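Endo-beta-1,4-glucanase (Bacillus licheniformis, PDB 2JEN) hydrolyses internal beta-1,4-glucosidic bonds in the backbone of xyloglucan and probably of related plant cell-wall beta-glucans. Local coordinates at residues A[138-143]-A[154-159]. The protein carries 1 engineered substitution. Numbering follows the deposited sequence. Where two conformers were deposited one is given.
Engineered in segment 154-159: Ala155 (natural residue Glu). With GLC (alpha-D-glucopyranose), chain B; GLC (alpha-D-glucopyranose), chain C.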
loop_
_atom_site.group_PDB
_atom_site.type_symbol
_atom_site.label_atom_id
_atom_site.label_comp_id
_atom_site.label_asym_id
_atom_site.label_seq_id
_atom_site.Cartn_x
_atom_site.Cartn_y
_atom_site.Cartn_z
ATOM N N ILE A 138 25.809 -13.304 17.132
ATOM C CA ILE A 138 25.932 -14.612 17.738
ATOM C C ILE A 138 25.600 -14.476 19.214
ATOM O O ILE A 138 26.183 -13.649 19.911
ATOM C CB ILE A 138 27.364 -15.145 17.552
ATOM C CG1 ILE A 138 27.750 -15.255 16.068
ATOM C CG2 ILE A 138 27.565 -16.483 18.275
ATOM C CD1 ILE A 138 28.887 -14.416 15.628
ATOM N N TRP A 139 24.620 -15.244 19.692
ATOM C CA TRP A 139 24.143 -15.165 21.055
ATOM C C TRP A 139 24.657 -16.334 21.863
ATOM O O TRP A 139 24.667 -17.468 21.374
ATOM C CB TRP A 139 22.628 -15.175 21.105
ATOM C CG TRP A 139 21.986 -13.972 20.552
ATOM C CD1 TRP A 139 21.219 -13.880 19.410
ATOM C CD2 TRP A 139 22.000 -12.668 21.142
ATOM N NE1 TRP A 139 20.779 -12.586 19.262
ATOM C CE2 TRP A 139 21.242 -11.827 20.322
ATOM C CE3 TRP A 139 22.579 -12.131 22.291
ATOM C CZ2 TRP A 139 21.046 -10.507 20.619
ATOM C CZ3 TRP A 139 22.368 -10.821 22.583
ATOM C CH2 TRP A 139 21.608 -10.012 21.767
ATOM N N LEU A 140 25.067 -16.045 23.104
ATOM C CA LEU A 140 25.510 -17.072 24.036
ATOM C C LEU A 140 24.743 -16.963 25.343
ATOM O O LEU A 140 24.295 -15.890 25.743
ATOM C CB LEU A 140 27.024 -16.961 24.294
ATOM C CG LEU A 140 27.921 -17.076 23.067
ATOM C CD1 LEU A 140 28.265 -15.753 22.419
ATOM C CD2 LEU A 140 29.192 -17.883 23.421
ATOM N N HIS A 141 24.591 -18.122 25.986
ATOM C CA HIS A 141 23.934 -18.260 27.282
ATOM C C HIS A 141 24.759 -19.176 28.169
ATOM O O HIS A 141 25.585 -19.944 27.688
ATOM C CB HIS A 141 22.555 -18.902 27.133
ATOM C CG HIS A 141 21.510 -18.041 26.479
ATOM N ND1 HIS A 141 21.341 -17.970 25.101
ATOM C CD2 HIS A 141 20.514 -17.312 27.027
ATOM C CE1 HIS A 141 20.302 -17.174 24.855
ATOM N NE2 HIS A 141 19.781 -16.776 26.005
ATOM N N ASN A 142 24.460 -19.149 29.467
ATOM C CA ASN A 142 24.957 -20.211 30.350
ATOM C C ASN A 142 24.167 -21.518 30.203
ATOM O O ASN A 142 24.706 -22.658 30.394
ATOM C CB ASN A 142 24.892 -19.783 31.811
ATOM C CG ASN A 142 25.863 -18.819 32.153
ATOM O OD1 ASN A 142 27.024 -18.941 31.787
ATOM N ND2 ASN A 142 25.455 -17.857 32.979
ATOM N N THR A 143 22.854 -21.376 29.961
ATOM C CA THR A 143 21.871 -22.484 29.821
ATOM C C THR A 143 21.908 -23.109 28.401
ATOM O O THR A 143 22.047 -22.375 27.437
ATOM C CB THR A 143 20.389 -21.987 30.126
ATOM O OG1 THR A 143 19.466 -23.092 30.134
ATOM C CG2 THR A 143 19.903 -20.947 29.100
ATOM N N ASP A 154 26.105 -13.003 26.506
ATOM C CA ASP A 154 27.053 -12.392 25.612
ATOM C C ASP A 154 26.502 -12.382 24.192
ATOM O O ASP A 154 25.756 -13.274 23.794
ATOM C CB ASP A 154 28.364 -13.199 25.546
ATOM C CG ASP A 154 29.000 -13.454 26.903
ATOM O OD1 ASP A 154 28.604 -14.424 27.569
ATOM O OD2 ASP A 154 29.894 -12.673 27.303
ATOM N N ALA A 155 26.914 -11.360 23.465
ATOM C CA ALA A 155 26.711 -11.220 22.044
ATOM C C ALA A 155 28.049 -11.014 21.369
ATOM O O ALA A 155 28.867 -10.211 21.852
ATOM C CB ALA A 155 25.803 -10.048 21.723
ATOM N N ILE A 156 28.252 -11.680 20.225
ATOM C CA ILE A 156 29.378 -11.424 19.357
ATOM C C ILE A 156 28.834 -10.936 18.020
ATOM O O ILE A 156 27.945 -11.575 17.468
ATOM C CB ILE A 156 30.221 -12.678 19.165
ATOM C CG1 ILE A 156 30.749 -13.180 20.496
ATOM C CG2 ILE A 156 31.326 -12.433 18.141
ATOM C CD1 ILE A 156 31.389 -14.611 20.358
ATOM N N MET A 157 29.322 -9.812 17.541
ATOM C CA MET A 157 28.935 -9.286 16.255
ATOM C C MET A 157 30.126 -9.296 15.308
ATOM O O MET A 157 31.261 -8.980 15.701
ATOM C CB MET A 157 28.443 -7.859 16.381
ATOM C CG MET A 157 27.351 -7.679 17.367
ATOM S SD MET A 157 26.508 -6.119 17.124
ATOM C CE MET A 157 25.422 -6.516 15.739
ATOM N N ILE A 158 29.892 -9.633 14.059
ATOM C CA ILE A 158 30.920 -9.656 13.027
ATOM C C ILE A 158 30.388 -8.868 11.863
ATOM O O ILE A 158 29.527 -9.365 11.113
ATOM C CB ILE A 158 31.352 -11.083 12.647
ATOM C CG1 ILE A 158 31.738 -11.917 13.874
ATOM C CG2 ILE A 158 32.483 -11.014 11.601
ATOM C CD1 ILE A 158 32.055 -13.347 13.609
ATOM N N TRP A 159 30.865 -7.650 11.704
ATOM C CA TRP A 159 30.361 -6.729 10.701
ATOM C C TRP A 159 31.151 -6.858 9.398
ATOM O O TRP A 159 32.360 -6.593 9.354
ATOM C CB TRP A 159 30.420 -5.262 11.137
ATOM C CG TRP A 159 29.686 -4.875 12.384
ATOM C CD1 TRP A 159 29.387 -5.640 13.480
ATOM C CD2 TRP A 159 29.246 -3.554 12.682
ATOM N NE1 TRP A 159 28.741 -4.868 14.426
ATOM C CE2 TRP A 159 28.658 -3.583 13.957
ATOM C CE3 TRP A 159 29.294 -2.356 11.995
ATOM C CZ2 TRP A 159 28.117 -2.446 14.559
ATOM C CZ3 TRP A 159 28.739 -1.217 12.599
ATOM C CH2 TRP A 159 28.179 -1.289 13.878
HETATM C C1 GLC B . 23.669 -6.097 19.221
HETATM C C2 GLC B . 22.814 -5.894 20.470
HETATM C C3 GLC B . 21.686 -6.891 20.445
HETATM C C4 GLC B . 20.831 -6.624 19.210
HETATM C C5 GLC B . 21.777 -6.801 18.014
HETATM C C6 GLC B . 21.084 -6.756 16.646
HETATM O O1 GLC B . 24.789 -5.257 19.182
HETATM O O2 GLC B . 23.468 -6.113 21.700
HETATM O O3 GLC B . 21.049 -6.763 21.717
HETATM O O4 GLC B . 19.799 -7.579 19.103
HETATM O O5 GLC B . 22.819 -5.840 18.108
HETATM O O6 GLC B . 20.334 -5.573 16.477
HETATM C C1 GLC C . 25.055 0.471 18.643
HETATM C C2 GLC C . 25.664 -0.632 17.810
HETATM C C3 GLC C . 24.699 -1.773 17.603
HETATM C C4 GLC C . 24.034 -2.217 18.908
HETATM C C5 GLC C . 23.535 -0.974 19.664
HETATM C C6 GLC C . 22.985 -1.367 21.033
HETATM O O2 GLC C . 26.011 -0.111 16.545
HETATM O O3 GLC C . 25.404 -2.859 17.058
HETATM O O4 GLC C . 22.986 -3.145 18.627
HETATM O O5 GLC C . 24.609 -0.088 19.877
HETATM O O6 GLC C . 22.237 -0.272 21.564
#
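Ile138 O accepts the amide of Ile156 (Ile156 N to Ile138 O, 2.9 Å) and is also approached by the CA-H of Ala155, a weaker contact. Ile138 N returns the bond to Ile156 O at 2.8 Å, closing the ring of a hydrogen-bonded antiparallel pair. One such pair further on, Leu140 N donates to Asp154 O, tilted 22° from the carbonyl plane, while the reply from Asp154 N to Leu140 O is weak. Between them Trp139 faces Ala155, an engineered residue (Glu in the natural sequence), as a non-hydrogen-bonded pair. Its chi1 of -68° sets the indole beside the backbone N, and the six-membered ring reaches across until Trp139 CZ3 is 3.6 Å from Ala155 CB. Both strands belong to the curved sheet of the family 12 beta-jelly roll, whose concave side holds the glycan. There Trp139 CH2, at the ring edge, lies 3.3 Å from O3 of one glucose; Met157 SD sits beside O1 of that sugar and 3.4 Å from O3 of a second. Ile138, Leu140 and Ile156 line the opposite side: Ile138 CD1 is 3.9 Å from Ile158 CD1, and Leu140 slants across Ile156. Helix 215-225 packs over these isoleucines; Asp154 OD1 salt-bridges Lys233 and OD2 hydrogen-bonds Asn198.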